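Long-range contacts in salt-tolerant glutaminase (Micrococcus luteus, PDB 3AGD), which probably catalyses the hydrolysis of L-glutamine to L-glutamate and ammonium: residues Thr61-Lys67 with Tyr191-Cys195; Met142-Ala146 with Val206-Cys210; Arg148-Asp153 with Val197-Asp203. All coordinates share one frame; numbering follows the deposited sequence.

How the interactions relate
The three contacts join neighbouring parts of the glutaminase domain. Interaction 1 holds Ser64, Tyr191 and Cys195, which belong to the L-glutamate site, although no glutamate is bound to this chain. Interaction 2 has its centre about 14 Å from that of interaction 1, and Met142 is the shared element: its SD touches Ser66 CB at 3.8 Å, and its CE packs on Gln194 O at 3.6 Å. The centre of interaction 3 is about 11 Å from that of interaction 1 and 10 Å from that of interaction 2. Probable hydrogen bonds tie it to both, Ile62 N to Val197 O at 2.9 Å and Ser143 OG to Leu150 N at 2.9 Å.

Interaction 1. Residues Thr61-Lys67 with Tyr191-Cys195; sequences TIQSASK and YVAQC
Gln63 and Cys195 meet where the loop 61-67 passes the C-terminal end of helix 184-195, in a domain of the beta-lactamase clan. Ser64 and Lys67 fit an SxxK pattern, with Tyr191 beside the lysine, an arrangement consistent with that of serine beta-lactamases. The tight part is centred on Cys195, which has the largest area buried in this contact. Its carbonyl oxygen receives Gln63 N at 2.8 Å, in the carbonyl plane and on a lone pair, while the N-H...O angle of 144° is somewhat bent. Thr61 CB closes on the same oxygen. The Gln63 side chain, bent at its second torsion (chi2 -57°), folds back over Cys195 and puts OE1 3.4 Å from Cys195 CB; its amide nitrogen gives a straight bond to Thr61 OG1, which fixes the rotation of the amide. A water that donates to Val192 O reaches the same Gln63 NE2 through a weak bond. Cys195 SG lies over one face of the Tyr191 ring, 3.5 Å above its plane and displaced toward the rim.

The contact is looser at Ser64, the partly exposed member of the touching residues, which brings OG no nearer than 3.9 Å to Tyr191 OH. Lys67, by contrast, passes this phenol closely at the ring edge, its CE 3.1 Å from Tyr191 OH, and carries NZ on to Asn114 OD1 and Met112 O. Asn114, Glu160 and Val261, also of the L-glutamate site, lie around this contact. On the buried flank, Gln194 NE2 gives a nearly straight bond (167°) to Ser66 OG at 2.8 Å, with OG in the amide plane, and Ser66 OG itself donates to Gln63 O.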
loop_
_atom_site.group_PDB
_atom_site.type_symbol
_atom_site.label_atom_id
_atom_site.label_comp_id
_atom_site.label_asym_id
_atom_site.label_seq_id
_atom_site.Cartn_x
_atom_site.Cartn_y
_atom_site.Cartn_z
ATOM N N THR A 61 6.072 16.490 -23.776
ATOM C CA THR A 61 5.705 15.145 -24.195
ATOM C C THR A 61 5.839 14.194 -23.008
ATOM O O THR A 61 6.866 14.161 -22.325
ATOM C CB THR A 61 6.570 14.678 -25.375
ATOM O OG1 THR A 61 7.958 14.792 -25.035
ATOM C CG2 THR A 61 6.283 15.544 -26.594
ATOM N N ILE A 62 4.776 13.436 -22.770
ATOM C CA ILE A 62 4.700 12.503 -21.659
ATOM C C ILE A 62 5.715 11.369 -21.726
ATOM O O ILE A 62 6.098 10.808 -20.697
ATOM C CB ILE A 62 3.261 11.923 -21.563
ATOM C CG1 ILE A 62 3.109 11.066 -20.311
ATOM C CG2 ILE A 62 2.948 11.103 -22.799
ATOM C CD1 ILE A 62 1.670 10.622 -20.075
ATOM N N GLN A 63 6.157 11.039 -22.932
ATOM C CA GLN A 63 7.126 9.964 -23.120
ATOM C C GLN A 63 6.723 8.691 -22.360
ATOM O O GLN A 63 5.557 8.292 -22.400
ATOM C CB GLN A 63 8.520 10.436 -22.691
ATOM C CG GLN A 63 9.103 11.573 -23.557
ATOM C CD GLN A 63 9.191 11.210 -25.034
ATOM O OE1 GLN A 63 9.507 10.073 -25.383
ATOM N NE2 GLN A 63 8.926 12.179 -25.906
ATOM N N SER A 64 7.672 8.064 -21.664
ATOM C CA SER A 64 7.400 6.821 -20.935
ATOM C C SER A 64 6.309 6.862 -19.868
ATOM O O SER A 64 5.807 5.808 -19.457
ATOM C CB SER A 64 8.685 6.274 -20.312
ATOM O OG SER A 64 9.505 5.680 -21.303
ATOM N N ALA A 65 5.940 8.053 -19.411
ATOM C CA ALA A 65 4.882 8.152 -18.409
ATOM C C ALA A 65 3.541 7.818 -19.063
ATOM O O ALA A 65 2.491 7.870 -18.427
ATOM C CB ALA A 65 4.846 9.545 -17.796
ATOM N N SER A 66 3.592 7.469 -20.343
ATOM C CA SER A 66 2.396 7.095 -21.089
ATOM C C SER A 66 2.143 5.606 -20.891
ATOM O O SER A 66 1.012 5.132 -20.984
ATOM C CB SER A 66 2.608 7.342 -22.581
ATOM O OG SER A 66 3.532 6.401 -23.110
ATOM N N LYS A 67 3.216 4.876 -20.616
ATOM C CA LYS A 67 3.159 3.428 -20.451
ATOM C C LYS A 67 2.096 2.864 -19.509
ATOM O O LYS A 67 1.399 1.914 -19.859
ATOM C CB LYS A 67 4.550 2.917 -20.072
ATOM C CG LYS A 67 5.569 3.124 -21.192
ATOM C CD LYS A 67 6.971 2.747 -20.758
ATOM C CE LYS A 67 7.957 2.877 -21.911
ATOM N NZ LYS A 67 9.336 2.552 -21.472
ATOM N N TYR A 191 4.017 3.685 -30.870
ATOM C CA TYR A 191 4.595 3.893 -29.549
ATOM C C TYR A 191 5.265 5.266 -29.465
ATOM O O TYR A 191 5.165 5.959 -28.451
ATOM C CB TYR A 191 5.611 2.791 -29.248
ATOM C CG TYR A 191 6.465 3.061 -28.029
ATOM C CD1 TYR A 191 5.920 3.025 -26.750
ATOM C CD2 TYR A 191 7.814 3.383 -28.162
ATOM C CE1 TYR A 191 6.698 3.307 -25.629
ATOM C CE2 TYR A 191 8.600 3.667 -27.052
ATOM C CZ TYR A 191 8.036 3.631 -25.791
ATOM O OH TYR A 191 8.801 3.954 -24.696
ATOM N N VAL A 192 5.951 5.665 -30.530
ATOM C CA VAL A 192 6.608 6.965 -30.530
ATOM C C VAL A 192 5.571 8.085 -30.472
ATOM O O VAL A 192 5.758 9.078 -29.768
ATOM C CB VAL A 192 7.500 7.152 -31.775
ATOM C CG1 VAL A 192 8.048 8.577 -31.817
ATOM C CG2 VAL A 192 8.662 6.155 -31.734
ATOM N N ALA A 193 4.477 7.919 -31.206
ATOM C CA ALA A 193 3.410 8.915 -31.233
ATOM C C ALA A 193 2.778 9.002 -29.847
ATOM O O ALA A 193 2.437 10.078 -29.364
ATOM C CB ALA A 193 2.368 8.523 -32.257
ATOM N N GLN A 194 2.631 7.844 -29.224
ATOM C CA GLN A 194 2.064 7.729 -27.889
ATOM C C GLN A 194 2.904 8.546 -26.910
ATOM O O GLN A 194 2.370 9.238 -26.039
ATOM C CB GLN A 194 2.056 6.249 -27.503
ATOM C CG GLN A 194 1.985 5.922 -26.027
ATOM C CD GLN A 194 2.268 4.447 -25.776
ATOM O OE1 GLN A 194 1.843 3.588 -26.552
ATOM N NE2 GLN A 194 2.977 4.149 -24.691
ATOM N N CYS A 195 4.221 8.466 -27.068
ATOM C CA CYS A 195 5.158 9.185 -26.205
ATOM C C CYS A 195 5.183 10.683 -26.487
ATOM O O CYS A 195 5.601 11.475 -25.635
ATOM C CB CYS A 195 6.574 8.633 -26.385
ATOM S SG CYS A 195 6.835 6.985 -25.720
HETATM O O HOH W 1 7.943 10.833 -28.934
#

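Interaction 2. Residues Met142-Ala146 with Val206-Cys210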
loop_
_atom_site.group_PDB
_atom_site.type_symbol
_atom_site.label_atom_id
_atom_site.label_comp_id
_atom_site.label_asym_id
_atom_site.label_seq_id
_atom_site.Cartn_x
_atom_site.Cartn_y
_atom_site.Cartn_z
ATOM N N MET A 142 -5.475 8.350 -22.349
ATOM C CA MET A 142 -4.795 9.402 -21.610
ATOM C C MET A 142 -5.687 10.636 -21.504
ATOM O O MET A 142 -5.692 11.325 -20.478
ATOM C CB MET A 142 -3.466 9.760 -22.282
ATOM C CG MET A 142 -2.441 8.638 -22.216
ATOM S SD MET A 142 -0.782 9.092 -22.771
ATOM C CE MET A 142 -0.869 8.621 -24.501
ATOM N N SER A 143 -6.448 10.903 -22.563
ATOM C CA SER A 143 -7.354 12.051 -22.589
ATOM C C SER A 143 -8.503 11.881 -21.602
ATOM O O SER A 143 -8.875 12.821 -20.898
ATOM C CB SER A 143 -7.918 12.249 -23.997
ATOM O OG SER A 143 -6.904 12.671 -24.889
ATOM N N LEU A 144 -9.062 10.677 -21.554
ATOM C CA LEU A 144 -10.167 10.393 -20.649
ATOM C C LEU A 144 -9.766 10.571 -19.185
ATOM O O LEU A 144 -10.539 11.099 -18.385
ATOM C CB LEU A 144 -10.689 8.973 -20.885
ATOM C CG LEU A 144 -11.457 8.754 -22.194
ATOM C CD1 LEU A 144 -11.752 7.274 -22.385
ATOM C CD2 LEU A 144 -12.752 9.556 -22.165
ATOM N N LEU A 145 -8.556 10.147 -18.835
ATOM C CA LEU A 145 -8.092 10.278 -17.457
ATOM C C LEU A 145 -7.651 11.708 -17.153
ATOM O O LEU A 145 -7.787 12.176 -16.025
ATOM C CB LEU A 145 -6.944 9.305 -17.183
ATOM C CG LEU A 145 -7.231 7.845 -17.551
ATOM C CD1 LEU A 145 -6.106 6.961 -17.034
ATOM C CD2 LEU A 145 -8.568 7.410 -16.964
ATOM N N ALA A 146 -7.130 12.406 -18.159
ATOM C CA ALA A 146 -6.696 13.787 -17.965
ATOM C C ALA A 146 -7.916 14.706 -17.879
ATOM O O ALA A 146 -7.847 15.789 -17.304
ATOM C CB ALA A 146 -5.794 14.229 -19.113
ATOM N N VAL A 206 -3.669 14.570 -12.245
ATOM C CA VAL A 206 -5.035 14.073 -12.341
ATOM C C VAL A 206 -5.082 12.656 -12.897
ATOM O O VAL A 206 -5.850 11.820 -12.423
ATOM C CB VAL A 206 -5.897 15.003 -13.221
ATOM C CG1 VAL A 206 -7.301 14.438 -13.358
ATOM C CG2 VAL A 206 -5.942 16.406 -12.598
ATOM N N MET A 207 -4.265 12.390 -13.911
ATOM C CA MET A 207 -4.208 11.063 -14.508
ATOM C C MET A 207 -3.742 10.083 -13.426
ATOM O O MET A 207 -4.323 9.009 -13.244
ATOM C CB MET A 207 -3.241 11.080 -15.697
ATOM C CG MET A 207 -3.766 11.885 -16.894
ATOM S SD MET A 207 -2.481 12.365 -18.080
ATOM C CE MET A 207 -2.327 10.836 -19.037
ATOM N N GLY A 208 -2.709 10.473 -12.691
ATOM C CA GLY A 208 -2.197 9.629 -11.626
ATOM C C GLY A 208 -3.248 9.378 -10.559
ATOM O O GLY A 208 -3.371 8.258 -10.054
ATOM N N ALA A 209 -4.011 10.416 -10.216
ATOM C CA ALA A 209 -5.064 10.299 -9.206
ATOM C C ALA A 209 -6.110 9.257 -9.606
ATOM O O ALA A 209 -6.631 8.536 -8.754
ATOM C CB ALA A 209 -5.734 11.651 -8.984
ATOM N N CYS A 210 -6.424 9.190 -10.897
ATOM C CA CYS A 210 -7.393 8.218 -11.392
ATOM C C CYS A 210 -6.923 6.808 -11.043
ATOM O O CYS A 210 -7.731 5.911 -10.798
ATOM C CB CYS A 210 -7.549 8.339 -12.913
ATOM S SG CYS A 210 -8.520 9.764 -13.497
#
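Met207 stands over one face of the peptide group joining Leu145 to Ala146: its CG is 3.6 Å from Ala146 N, above the plane. At the edge of the same group two side chains of the other helix meet the carbonyl oxygen near the peptide plane, Val206 CG1 at 3.5 Å and Cys210 SG at 3.6 Å from Leu145 O. The motif is a nearly perpendicular helix crossing, 92° between helix segments 142-146 and 206-210, within the beta-lactamase-clan fold of the glutaminase domain. The segment axes come within 8.6 Å of each other, close enough for backbone atoms of the first helix to be touched directly by side chains of the second.

Met207 touches Met142, Leu145 and Ala146. Its CG and SD pass along Ala146 CB, with CG 3.8 Å from that methyl, and the bend at the sulfur (chi3 81°) brings the terminal methyl CE back one turn to Met142. Leu145 fills the angle between Met207 and Cys210, its CB 4.0 Å from Cys210 SG. No hydrogen bond spans the two segments; Leu145 O has a weak one from His217 NE2. Phe69 of helix 67-78 packs on Met142, Leu145 and Met207, and Val206 touches both Ala44 of strand 40-44 and Trp369 of the second subunit. At the far end of the contact the two methionines meet obliquely, Met207 CE resting 3.6 Å from Met142 CB.

Interaction 3. Residues Arg148-Asp153 with Val197-Asp203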
loop_
_atom_site.group_PDB
_atom_site.type_symbol
_atom_site.label_atom_id
_atom_site.label_comp_id
_atom_site.label_asym_id
_atom_site.label_seq_id
_atom_site.Cartn_x
_atom_site.Cartn_y
_atom_site.Cartn_z
ATOM N N ARG A 148 -9.474 15.904 -20.584
ATOM C CA ARG A 148 -9.513 16.787 -21.745
ATOM C C ARG A 148 -8.821 16.134 -22.934
ATOM O O ARG A 148 -7.934 15.298 -22.760
ATOM C CB ARG A 148 -8.848 18.134 -21.423
ATOM C CG ARG A 148 -7.326 18.104 -21.349
ATOM C CD ARG A 148 -6.769 19.438 -20.852
ATOM N NE ARG A 148 -5.307 19.452 -20.807
ATOM C CZ ARG A 148 -4.519 19.614 -21.869
ATOM N NH1 ARG A 148 -3.200 19.605 -21.724
ATOM N NH2 ARG A 148 -5.045 19.800 -23.074
ATOM N N ARG A 149 -9.241 16.509 -24.139
ATOM C CA ARG A 149 -8.661 15.966 -25.359
ATOM C C ARG A 149 -7.203 16.390 -25.466
ATOM O O ARG A 149 -6.896 17.581 -25.494
ATOM C CB ARG A 149 -9.432 16.469 -26.582
ATOM C CG ARG A 149 -10.850 15.931 -26.698
ATOM C CD ARG A 149 -11.598 16.576 -27.865
ATOM N NE ARG A 149 -12.863 15.898 -28.145
ATOM C CZ ARG A 149 -12.957 14.653 -28.605
ATOM N NH1 ARG A 149 -11.861 13.944 -28.842
ATOM N NH2 ARG A 149 -14.149 14.111 -28.823
ATOM N N LEU A 150 -6.306 15.413 -25.523
ATOM C CA LEU A 150 -4.879 15.700 -25.626
ATOM C C LEU A 150 -4.435 15.608 -27.080
ATOM O O LEU A 150 -5.112 14.990 -27.902
ATOM C CB LEU A 150 -4.084 14.704 -24.781
ATOM C CG LEU A 150 -4.447 14.625 -23.298
ATOM C CD1 LEU A 150 -3.655 13.504 -22.642
ATOM C CD2 LEU A 150 -4.160 15.957 -22.621
ATOM N N SER A 151 -3.297 16.220 -27.394
ATOM C CA SER A 151 -2.772 16.199 -28.755
ATOM C C SER A 151 -1.327 15.722 -28.774
ATOM O O SER A 151 -0.609 15.840 -27.782
ATOM C CB SER A 151 -2.836 17.597 -29.376
ATOM O OG SER A 151 -4.155 18.104 -29.354
ATOM N N VAL A 152 -0.909 15.201 -29.921
ATOM C CA VAL A 152 0.447 14.712 -30.104
ATOM C C VAL A 152 1.336 15.832 -30.644
ATOM O O VAL A 152 0.906 16.619 -31.491
ATOM C CB VAL A 152 0.480 13.546 -31.115
ATOM C CG1 VAL A 152 1.904 13.045 -31.294
ATOM C CG2 VAL A 152 -0.423 12.420 -30.645
ATOM N N ASP A 153 2.565 15.918 -30.143
ATOM C CA ASP A 153 3.504 16.916 -30.634
ATOM C C ASP A 153 4.246 16.242 -31.789
ATOM O O ASP A 153 5.251 15.552 -31.589
ATOM C CB ASP A 153 4.488 17.320 -29.542
ATOM C CG ASP A 153 5.437 18.407 -29.996
ATOM O OD1 ASP A 153 6.332 18.120 -30.817
ATOM O OD2 ASP A 153 5.282 19.556 -29.540
ATOM N N VAL A 197 2.610 12.492 -26.907
ATOM C CA VAL A 197 1.377 13.107 -26.432
ATOM C C VAL A 197 1.731 14.218 -25.443
ATOM O O VAL A 197 2.529 14.015 -24.533
ATOM C CB VAL A 197 0.461 12.076 -25.738
ATOM C CG1 VAL A 197 -0.727 12.782 -25.091
ATOM C CG2 VAL A 197 -0.026 11.062 -26.748
ATOM N N LEU A 198 1.123 15.385 -25.630
ATOM C CA LEU A 198 1.368 16.551 -24.786
ATOM C C LEU A 198 0.526 16.632 -23.515
ATOM O O LEU A 198 -0.703 16.541 -23.550
ATOM C CB LEU A 198 1.160 17.830 -25.607
ATOM C CG LEU A 198 2.174 18.093 -26.726
ATOM C CD1 LEU A 198 1.646 19.175 -27.672
ATOM C CD2 LEU A 198 3.512 18.504 -26.106
ATOM N N VAL A 199 1.205 16.812 -22.388
ATOM C CA VAL A 199 0.541 16.936 -21.099
ATOM C C VAL A 199 1.296 17.952 -20.250
ATOM O O VAL A 199 2.449 18.278 -20.536
ATOM C CB VAL A 199 0.510 15.592 -20.324
ATOM C CG1 VAL A 199 -0.279 14.553 -21.103
ATOM C CG2 VAL A 199 1.935 15.108 -20.057
ATOM N N THR A 200 0.630 18.455 -19.216
ATOM C CA THR A 200 1.234 19.403 -18.294
ATOM C C THR A 200 1.346 18.673 -16.962
ATOM O O THR A 200 0.803 17.576 -16.798
ATOM C CB THR A 200 0.339 20.630 -18.061
ATOM O OG1 THR A 200 -0.858 20.215 -17.388
ATOM C CG2 THR A 200 -0.033 21.292 -19.389
ATOM N N VAL A 201 2.046 19.282 -16.015
ATOM C CA VAL A 201 2.192 18.702 -14.690
ATOM C C VAL A 201 0.808 18.384 -14.120
ATOM O O VAL A 201 0.594 17.325 -13.522
ATOM C CB VAL A 201 2.880 19.686 -13.744
ATOM C CG1 VAL A 201 2.889 19.135 -12.346
ATOM C CG2 VAL A 201 4.289 19.952 -14.210
ATOM N N LYS A 202 -0.124 19.315 -14.310
ATOM C CA LYS A 202 -1.485 19.158 -13.815
ATOM C C LYS A 202 -2.178 17.959 -14.445
ATOM O O LYS A 202 -2.906 17.233 -13.770
ATOM C CB LYS A 202 -2.301 20.422 -14.090
ATOM C CG LYS A 202 -1.879 21.634 -13.269
ATOM C CD LYS A 202 -2.747 22.839 -13.619
ATOM C CE LYS A 202 -2.391 24.058 -12.789
ATOM N NZ LYS A 202 -3.258 25.234 -13.119
ATOM N N ASP A 203 -1.969 17.759 -15.741
ATOM C CA ASP A 203 -2.575 16.624 -16.420
ATOM C C ASP A 203 -2.112 15.330 -15.757
ATOM O O ASP A 203 -2.925 14.466 -15.420
ATOM C CB ASP A 203 -2.175 16.592 -17.897
ATOM C CG ASP A 203 -2.796 17.713 -18.699
ATOM O OD1 ASP A 203 -4.032 17.896 -18.625
ATOM O OD2 ASP A 203 -2.045 18.401 -19.416
HETATM O O HOH W 2 -2.505 18.016 -25.424
#
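Arg148 turns its CG between its own backbone N and carbonyl carbon (chi1 74°), stays extended to NE and turns there into the guanidinium, which lies beside Asp203. The aspartate answers with CG placed next to its backbone N (chi1 -70°), presenting both oxygens. The salt bridge is side-on and two-pronged: Arg148 NE to Asp203 OD1 at 3.0 Å, Arg148 NH1 to Asp203 OD2 at 2.8 Å. Both nitrogens come from the syn side, but the flat groups are turned 42° against each other, so neither bond is quite in plane. Leu150 CD2 sits 3.7 Å over the centre of the guanidinium.

Asp203 also belongs to a capping box at the start of helix 201-212. Thr200 N donates to the anti lone pair of Asp203 OD2, and Asp203 N gives a bond to Thr200 OG1. Farther along, a single backbone bridge pairs Val152 with Val197, and Leu198 N donates to Ser151 O at 2.8 Å, nearly straight. A water links Ser151 N to Leu198 O. Leu150 CD1 lies against Val197 CG1 and Val199 CG1, 3.9 Å from each, while Leu198 CG lies 3.7 Å from Asp153 CB; Asp153 OD1 itself caps Thr156 N.

Tyr366 of the second subunit packs on both Arg148 and Asp203. Arg148 NH1 has a second salt bridge, to Glu59, so one arginine probably balances two acids. With the arginine and the Thr200 amide both donating to it, the carboxylate of Asp203 is likely to stay ionised despite its burial.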